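Local coordinates for transcriptional regulator, LacI family (Arthrobacter sp., PDB 4RKQ), which probably regulates transcription by binding DNA in response to a small effector, likely a sugar, held by its periplasmic-binding-protein-like domain, at residues I131-P145 and S165-A178. Sequence-based numbering, arbitrary orientation.
Sequences IAYLEAGSASESDEP and SWSLIVAEETAEAA
A right-handed beta-alpha-beta crossover of the periplasmic-binding-protein-like fold brings Tyr133 and Leu134 of strand 131-136 against Leu168 and Ile169 of strand 166-171. The strands run parallel, and 166-171 is the outermost strand of the sheet within this chain. Six backbone hydrogen bonds join them, from Ser167 N to Ile131 O at 3.0 Å through to Gly137 N on Ala171 O at 2.8 Å. The last donor sits above the carbonyl plane.

On one face, Leu134 swings CG opposite its backbone N (chi1 166°), and its two methyls part: CD1 meets Ile169 CG2 at 3.7 Å, CD2 meets Ala178 CB at 3.8 Å. Met202 and Val206 of helix 200-212 also touch Leu134.

On the other face, helix 150-161 packs on Tyr133 and Trp166. Leu168 runs alongside Tyr133, and Leu168 CD1 meets the ring edge in plane, 3.7 Å from Tyr133 CD2. Glu135 OE1 is hydrogen-bonded to Thr149 OG1. Pro145, less well ordered, comes back over the same face; its CB lies 3.6 Å from Leu168 CD2 and also touches Val170 CG2. At the start of the strands, one water bridges Ile131 O (2.8 Å) and Ser167 OG.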
loop_
_atom_site.group_PDB
_atom_site.type_symbol
_atom_site.label_atom_id
_atom_site.label_comp_id
_atom_site.label_asym_id
_atom_site.label_seq_id
_atom_site.Cartn_x
_atom_site.Cartn_y
_atom_site.Cartn_z
ATOM N N ILE A 131 -13.706 27.272 4.626
ATOM C CA ILE A 131 -13.379 25.839 4.778
ATOM C C ILE A 131 -14.059 24.989 3.716
ATOM O O ILE A 131 -15.167 25.307 3.290
ATOM C CB ILE A 131 -13.773 25.371 6.185
ATOM C CG1 ILE A 131 -12.872 26.091 7.176
ATOM C CG2 ILE A 131 -13.600 23.858 6.334
ATOM C CD1 ILE A 131 -13.180 25.862 8.635
ATOM N N ALA A 132 -13.424 23.900 3.276
ATOM C CA ALA A 132 -14.089 22.979 2.343
ATOM C C ALA A 132 -13.889 21.566 2.838
ATOM O O ALA A 132 -12.877 21.286 3.464
ATOM C CB ALA A 132 -13.560 23.140 0.945
ATOM N N TYR A 133 -14.900 20.718 2.652
ATOM C CA TYR A 133 -14.804 19.291 3.022
ATOM C C TYR A 133 -14.910 18.554 1.718
ATOM O O TYR A 133 -15.806 18.809 0.950
ATOM C CB TYR A 133 -15.930 18.827 3.957
ATOM C CG TYR A 133 -15.864 17.330 4.199
ATOM C CD1 TYR A 133 -14.814 16.765 4.898
ATOM C CD2 TYR A 133 -16.833 16.485 3.673
ATOM C CE1 TYR A 133 -14.736 15.382 5.087
ATOM C CE2 TYR A 133 -16.777 15.119 3.870
ATOM C CZ TYR A 133 -15.740 14.570 4.570
ATOM O OH TYR A 133 -15.717 13.198 4.726
ATOM N N LEU A 134 -13.975 17.658 1.473
ATOM C CA LEU A 134 -13.977 16.880 0.269
ATOM C C LEU A 134 -14.435 15.470 0.641
ATOM O O LEU A 134 -13.766 14.760 1.355
ATOM C CB LEU A 134 -12.576 16.880 -0.341
ATOM C CG LEU A 134 -12.369 15.815 -1.419
ATOM C CD1 LEU A 134 -13.313 16.013 -2.590
ATOM C CD2 LEU A 134 -10.920 15.852 -1.830
ATOM N N GLU A 135 -15.552 15.067 0.067
ATOM C CA GLU A 135 -16.260 13.853 0.431
ATOM C C GLU A 135 -15.930 12.790 -0.611
ATOM O O GLU A 135 -15.786 13.102 -1.768
ATOM C CB GLU A 135 -17.768 14.187 0.369
ATOM C CG GLU A 135 -18.752 13.053 0.523
ATOM C CD GLU A 135 -18.767 12.531 1.931
ATOM O OE1 GLU A 135 -17.714 12.027 2.358
ATOM O OE2 GLU A 135 -19.817 12.621 2.606
ATOM N N ALA A 136 -15.907 11.525 -0.221
ATOM C CA ALA A 136 -15.771 10.439 -1.202
ATOM C C ALA A 136 -17.197 10.070 -1.676
ATOM O O ALA A 136 -18.075 9.774 -0.846
ATOM C CB ALA A 136 -15.120 9.256 -0.542
ATOM N N GLY A 137 -17.437 10.100 -2.973
ATOM C CA GLY A 137 -18.750 9.707 -3.499
ATOM C C GLY A 137 -19.022 10.309 -4.858
ATOM O O GLY A 137 -18.103 10.669 -5.597
ATOM N N SER A 138 -20.306 10.456 -5.157
ATOM C CA SER A 138 -20.804 10.951 -6.448
ATOM C C SER A 138 -21.965 11.906 -6.148
ATOM O O SER A 138 -22.662 11.718 -5.161
ATOM C CB SER A 138 -21.308 9.779 -7.299
ATOM O OG SER A 138 -21.865 10.241 -8.510
ATOM N N ALA A 139 -22.176 12.928 -6.975
ATOM C CA ALA A 139 -23.365 13.793 -6.840
ATOM C C ALA A 139 -24.241 13.785 -8.108
ATOM O O ALA A 139 -24.966 14.758 -8.375
ATOM C CB ALA A 139 -22.940 15.214 -6.496
ATOM N N SER A 140 -24.216 12.680 -8.863
ATOM C CA SER A 140 -24.904 12.622 -10.175
ATOM C C SER A 140 -26.442 12.714 -10.112
ATOM O O SER A 140 -27.058 13.107 -11.123
ATOM C CB SER A 140 -24.447 11.404 -11.013
ATOM O OG SER A 140 -24.450 10.196 -10.261
ATOM N N GLU A 141 -27.039 12.410 -8.940
ATOM C CA GLU A 141 -28.509 12.419 -8.742
ATOM C C GLU A 141 -29.067 13.604 -7.926
ATOM O O GLU A 141 -30.219 13.550 -7.486
ATOM C CB GLU A 141 -28.969 11.101 -8.078
ATOM C CG GLU A 141 -28.499 9.820 -8.798
ATOM C CD GLU A 141 -29.032 8.539 -8.161
ATOM O OE1 GLU A 141 -30.241 8.481 -7.846
ATOM O OE2 GLU A 141 -28.251 7.579 -7.994
ATOM N N SER A 142 -28.290 14.665 -7.708
ATOM C CA SER A 142 -28.818 15.821 -6.919
ATOM C C SER A 142 -28.388 17.201 -7.453
ATOM O O SER A 142 -27.369 17.315 -8.154
ATOM C CB SER A 142 -28.491 15.679 -5.415
ATOM O OG SER A 142 -27.101 15.507 -5.191
ATOM N N ASP A 143 -29.186 18.228 -7.130
ATOM C CA ASP A 143 -28.979 19.609 -7.626
ATOM C C ASP A 143 -27.588 20.142 -7.252
ATOM O O ASP A 143 -26.926 20.810 -8.053
ATOM C CB ASP A 143 -30.073 20.561 -7.092
ATOM N N GLU A 144 -27.156 19.852 -6.028
ATOM C CA GLU A 144 -25.791 20.172 -5.582
ATOM C C GLU A 144 -25.272 19.020 -4.720
ATOM O O GLU A 144 -26.059 18.171 -4.291
ATOM C CB GLU A 144 -25.787 21.481 -4.781
ATOM C CG GLU A 144 -26.021 22.730 -5.624
ATOM C CD GLU A 144 -26.169 23.987 -4.791
ATOM O OE1 GLU A 144 -26.862 23.940 -3.752
ATOM O OE2 GLU A 144 -25.602 25.031 -5.179
ATOM N N PRO A 145 -23.947 18.972 -4.473
ATOM C CA PRO A 145 -23.396 17.991 -3.517
ATOM C C PRO A 145 -24.095 18.023 -2.142
ATOM O O PRO A 145 -24.359 19.103 -1.631
ATOM C CB PRO A 145 -21.928 18.438 -3.373
ATOM C CG PRO A 145 -21.601 19.144 -4.645
ATOM C CD PRO A 145 -22.885 19.758 -5.141
ATOM N N SER A 165 -18.992 29.201 7.361
ATOM C CA SER A 165 -19.296 29.328 5.956
ATOM C C SER A 165 -18.352 28.334 5.315
ATOM O O SER A 165 -17.116 28.496 5.372
ATOM C CB SER A 165 -19.015 30.749 5.473
ATOM O OG SER A 165 -19.340 30.887 4.109
ATOM N N TRP A 166 -18.924 27.271 4.765
ATOM C CA TRP A 166 -18.099 26.145 4.280
ATOM C C TRP A 166 -18.684 25.600 3.003
ATOM O O TRP A 166 -19.832 25.848 2.726
ATOM C CB TRP A 166 -17.993 25.051 5.358
ATOM C CG TRP A 166 -19.276 24.316 5.616
ATOM C CD1 TRP A 166 -20.326 24.730 6.374
ATOM C CD2 TRP A 166 -19.619 23.027 5.117
ATOM N NE1 TRP A 166 -21.318 23.786 6.369
ATOM C CE2 TRP A 166 -20.903 22.723 5.602
ATOM C CE3 TRP A 166 -18.962 22.098 4.298
ATOM C CZ2 TRP A 166 -21.548 21.529 5.306
ATOM C CZ3 TRP A 166 -19.615 20.903 4.002
ATOM C CH2 TRP A 166 -20.898 20.635 4.501
ATOM N N SER A 167 -17.896 24.856 2.217
ATOM C CA SER A 167 -18.395 24.257 0.998
ATOM C C SER A 167 -18.137 22.761 0.985
ATOM O O SER A 167 -17.178 22.311 1.563
ATOM C CB SER A 167 -17.702 24.827 -0.214
ATOM O OG SER A 167 -17.779 26.220 -0.215
ATOM N N LEU A 168 -18.980 22.029 0.273
ATOM C CA LEU A 168 -18.813 20.603 0.041
ATOM C C LEU A 168 -18.345 20.306 -1.382
ATOM O O LEU A 168 -18.931 20.775 -2.354
ATOM C CB LEU A 168 -20.130 19.888 0.276
ATOM C CG LEU A 168 -20.115 18.363 0.111
ATOM C CD1 LEU A 168 -19.295 17.709 1.213
ATOM C CD2 LEU A 168 -21.563 17.846 0.139
ATOM N N ILE A 169 -17.300 19.482 -1.477
ATOM C CA ILE A 169 -16.797 18.933 -2.744
ATOM C C ILE A 169 -16.946 17.424 -2.623
ATOM O O ILE A 169 -16.774 16.871 -1.527
ATOM C CB ILE A 169 -15.301 19.231 -2.944
ATOM C CG1 ILE A 169 -14.984 20.686 -2.626
ATOM C CG2 ILE A 169 -14.852 18.883 -4.371
ATOM C CD1 ILE A 169 -13.509 20.911 -2.446
ATOM N N VAL A 170 -17.327 16.801 -3.725
ATOM C CA VAL A 170 -17.495 15.350 -3.805
ATOM C C VAL A 170 -16.659 14.862 -4.972
ATOM O O VAL A 170 -16.592 15.500 -5.995
ATOM C CB VAL A 170 -18.965 14.963 -4.006
ATOM C CG1 VAL A 170 -19.129 13.456 -4.113
ATOM C CG2 VAL A 170 -19.798 15.472 -2.840
ATOM N N ALA A 171 -15.944 13.763 -4.764
ATOM C CA ALA A 171 -15.164 13.134 -5.812
ATOM C C ALA A 171 -15.044 11.635 -5.492
ATOM O O ALA A 171 -15.220 11.202 -4.332
ATOM C CB ALA A 171 -13.777 13.782 -5.892
ATOM N N GLU A 172 -14.703 10.863 -6.514
ATOM C CA GLU A 172 -14.401 9.439 -6.363
ATOM C C GLU A 172 -13.179 9.302 -5.489
ATOM O O GLU A 172 -12.315 10.175 -5.498
ATOM C CB GLU A 172 -14.123 8.818 -7.753
ATOM C CG GLU A 172 -14.341 7.322 -7.876
ATOM C CD GLU A 172 -13.602 6.739 -9.071
ATOM O OE1 GLU A 172 -13.384 7.476 -10.056
ATOM O OE2 GLU A 172 -13.223 5.548 -9.030
ATOM N N GLU A 173 -13.074 8.198 -4.757
ATOM C CA GLU A 173 -12.074 8.083 -3.697
ATOM C C GLU A 173 -10.716 7.641 -4.314
ATOM O O GLU A 173 -10.287 6.530 -4.097
ATOM C CB GLU A 173 -12.577 7.043 -2.668
ATOM C CG GLU A 173 -11.761 6.887 -1.378
ATOM C CD GLU A 173 -12.277 5.791 -0.451
ATOM O OE1 GLU A 173 -13.441 5.371 -0.562
ATOM O OE2 GLU A 173 -11.541 5.351 0.428
ATOM N N THR A 174 -10.096 8.473 -5.140
ATOM C CA THR A 174 -8.724 8.250 -5.605
ATOM C C THR A 174 -7.993 9.574 -5.467
ATOM O O THR A 174 -8.636 10.624 -5.376
ATOM C CB THR A 174 -8.668 7.764 -7.054
ATOM O OG1 THR A 174 -9.150 8.795 -7.910
ATOM C CG2 THR A 174 -9.519 6.476 -7.259
ATOM N N ALA A 175 -6.662 9.528 -5.414
ATOM C CA ALA A 175 -5.852 10.752 -5.365
ATOM C C ALA A 175 -6.095 11.603 -6.598
ATOM O O ALA A 175 -6.220 12.810 -6.490
ATOM C CB ALA A 175 -4.376 10.416 -5.214
ATOM N N GLU A 176 -6.215 10.976 -7.750
ATOM C CA GLU A 176 -6.347 11.742 -8.985
ATOM C C GLU A 176 -7.734 12.358 -9.121
ATOM O O GLU A 176 -7.840 13.505 -9.579
ATOM C CB GLU A 176 -6.001 10.899 -10.220
ATOM C CG GLU A 176 -6.242 11.607 -11.560
ATOM C CD GLU A 176 -5.456 12.917 -11.746
ATOM O OE1 GLU A 176 -4.518 13.243 -10.962
ATOM O OE2 GLU A 176 -5.775 13.655 -12.694
ATOM N N ALA A 177 -8.786 11.623 -8.746
ATOM C CA ALA A 177 -10.127 12.203 -8.742
ATOM C C ALA A 177 -10.180 13.356 -7.750
ATOM O O ALA A 177 -10.791 14.386 -8.030
ATOM C CB ALA A 177 -11.197 11.159 -8.416
ATOM N N ALA A 178 -9.551 13.188 -6.596
ATOM C CA ALA A 178 -9.528 14.247 -5.583
ATOM C C ALA A 178 -8.805 15.480 -6.107
ATOM O O ALA A 178 -9.246 16.596 -5.849
ATOM C CB ALA A 178 -8.854 13.782 -4.305
HETATM O O HOH W 1 -15.783 27.400 1.527
#